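Outer surface protein (PDB 1X7F) is probably a 6-phospho-N-acetylmuramidase of the MupG family, which would hydrolyse MurNAc-6-phosphate-GlcNAc during cell-wall recycling. Local coordinates at residues H171-Q176 with A201-S206. Sequence-based numbering, arbitrary orientation.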
# COMPACT_ATOMS: atom_id res chain seq x y z
N HIS A 171 5.23 10.52 -2.43
CA HIS A 171 4.16 11.44 -2.11
C HIS A 171 4.40 12.15 -0.78
O HIS A 171 5.19 11.66 0.03
CB HIS A 171 2.87 10.67 -2.01
CG HIS A 171 2.18 10.47 -3.32
ND1 HIS A 171 1.36 11.42 -3.88
CD2 HIS A 171 2.14 9.39 -4.14
CE1 HIS A 171 0.86 10.95 -5.02
NE2 HIS A 171 1.33 9.73 -5.20
N ASN A 172 3.70 13.27 -0.57
CA ASN A 172 3.63 13.92 0.75
C ASN A 172 2.70 13.13 1.66
O ASN A 172 1.90 12.30 1.20
CB ASN A 172 3.08 15.34 0.66
CG ASN A 172 4.10 16.36 0.23
OD1 ASN A 172 5.28 16.30 0.59
ND2 ASN A 172 3.65 17.35 -0.54
N PHE A 173 2.80 13.38 2.96
CA PHE A 173 1.74 12.95 3.86
C PHE A 173 1.10 14.22 4.39
O PHE A 173 1.64 15.31 4.18
CB PHE A 173 2.22 11.99 4.97
CG PHE A 173 3.35 12.53 5.84
CD1 PHE A 173 3.22 13.74 6.52
CD2 PHE A 173 4.50 11.76 6.04
CE1 PHE A 173 4.23 14.21 7.34
CE2 PHE A 173 5.53 12.21 6.86
CZ PHE A 173 5.40 13.46 7.51
N TYR A 174 -0.05 14.08 5.07
CA TYR A 174 -0.87 15.24 5.44
C TYR A 174 -1.35 15.16 6.90
O TYR A 174 -2.30 14.42 7.20
CB TYR A 174 -2.04 15.41 4.44
CG TYR A 174 -1.50 15.71 3.07
CD1 TYR A 174 -1.18 14.68 2.18
CD2 TYR A 174 -1.25 17.04 2.68
CE1 TYR A 174 -0.62 14.97 0.92
CE2 TYR A 174 -0.72 17.34 1.42
CZ TYR A 174 -0.40 16.29 0.56
OH TYR A 174 0.13 16.58 -0.68
N PRO A 175 -0.65 15.90 7.78
CA PRO A 175 -0.92 15.90 9.22
C PRO A 175 -2.25 16.52 9.61
O PRO A 175 -2.78 16.18 10.67
CB PRO A 175 0.21 16.78 9.80
CG PRO A 175 1.26 16.80 8.71
CD PRO A 175 0.48 16.79 7.44
N GLN A 176 -2.75 17.46 8.80
CA GLN A 176 -4.04 18.10 9.06
C GLN A 176 -5.18 17.27 8.46
O GLN A 176 -5.19 16.98 7.26
CB GLN A 176 -4.08 19.55 8.53
CG GLN A 176 -5.40 20.26 8.84
CD GLN A 176 -5.55 21.64 8.22
OE1 GLN A 176 -6.67 22.11 8.03
NE2 GLN A 176 -4.44 22.29 7.91
N ALA A 201 6.35 5.83 -4.09
CA ALA A 201 6.02 5.49 -2.72
C ALA A 201 4.95 6.46 -2.20
O ALA A 201 4.85 7.60 -2.66
CB ALA A 201 7.29 5.52 -1.84
N ALA A 202 4.16 5.99 -1.25
CA ALA A 202 3.20 6.84 -0.53
C ALA A 202 3.19 6.43 0.94
O ALA A 202 3.73 5.36 1.32
CB ALA A 202 1.78 6.71 -1.14
N PHE A 203 2.53 7.25 1.74
CA PHE A 203 2.49 7.10 3.20
C PHE A 203 1.15 6.59 3.71
O PHE A 203 0.08 7.00 3.24
CB PHE A 203 2.76 8.44 3.86
CG PHE A 203 4.20 8.88 3.82
CD1 PHE A 203 4.62 9.87 2.93
CD2 PHE A 203 5.14 8.32 4.69
CE1 PHE A 203 5.95 10.31 2.93
CE2 PHE A 203 6.46 8.75 4.69
CZ PHE A 203 6.86 9.74 3.80
N ILE A 204 1.22 5.71 4.70
CA ILE A 204 0.06 5.27 5.45
C ILE A 204 0.24 5.65 6.92
O ILE A 204 1.36 5.95 7.36
CB ILE A 204 -0.17 3.75 5.29
CG1 ILE A 204 0.96 2.93 5.94
CG2 ILE A 204 -0.43 3.39 3.83
CD1 ILE A 204 0.74 1.43 5.90
N THR A 205 -0.84 5.62 7.67
CA THR A 205 -0.80 6.07 9.05
C THR A 205 -1.12 4.96 10.05
O THR A 205 -2.06 4.16 9.87
CB THR A 205 -1.71 7.29 9.24
OG1 THR A 205 -1.51 7.85 10.55
CG2 THR A 205 -3.19 6.90 9.21
N SER A 206 -0.31 4.91 11.09
CA SER A 206 -0.53 4.05 12.24
C SER A 206 -1.56 4.68 13.18
O SER A 206 -1.66 5.91 13.29
CB SER A 206 0.79 3.81 12.95
OG SER A 206 0.60 3.31 14.26
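Phe173 meets Phe203 in a T-shaped stack, an example of how neighbouring barrel strands are joined where one gives way to loop. The edge of the Phe173 ring is turned toward a face of Phe203, with centroids 4.8 Å apart and planes at 72°. Phe173 CD2 stands over the middle of that face and lies 3.6 Å from Phe203 CD1. With CG of Phe173 set between the backbone N and the carbonyl carbon (chi1 57°), the ring is brought against its partner, while CB of Phe173 packs 3.8 Å from CB of Phe203. At the edge of the Phe203 ring, near its plane, sits the carbonyl oxygen of His171, 3.3 Å from Phe203 CE1.

The backbones are tied by one nearly straight hydrogen bond, from His171 N to Ala201 O (3.0 Å, 172° at the hydrogen). Beside it, His171 CD2 rests 4.0 Å from Ala202 CB. The buried imidazole is held at both nitrogens, ND1 by Ser148 and NE2 by Ser190, which should fix its rotation.

Strands 167-170 and 201-204 are the two ends of an eight-stranded parallel sheet, with helix 183-195 between them in sequence. Strand order 6-5-4-3-2-1-8-7 closes into a ring where the sixth strand meets the seventh, as in a (beta/alpha)8 TIM barrel, and this contact, made by the loop after strand 167-170, lies at that seam, consistent with the N-terminal 6-phospho-N-acetylmuramidase family region.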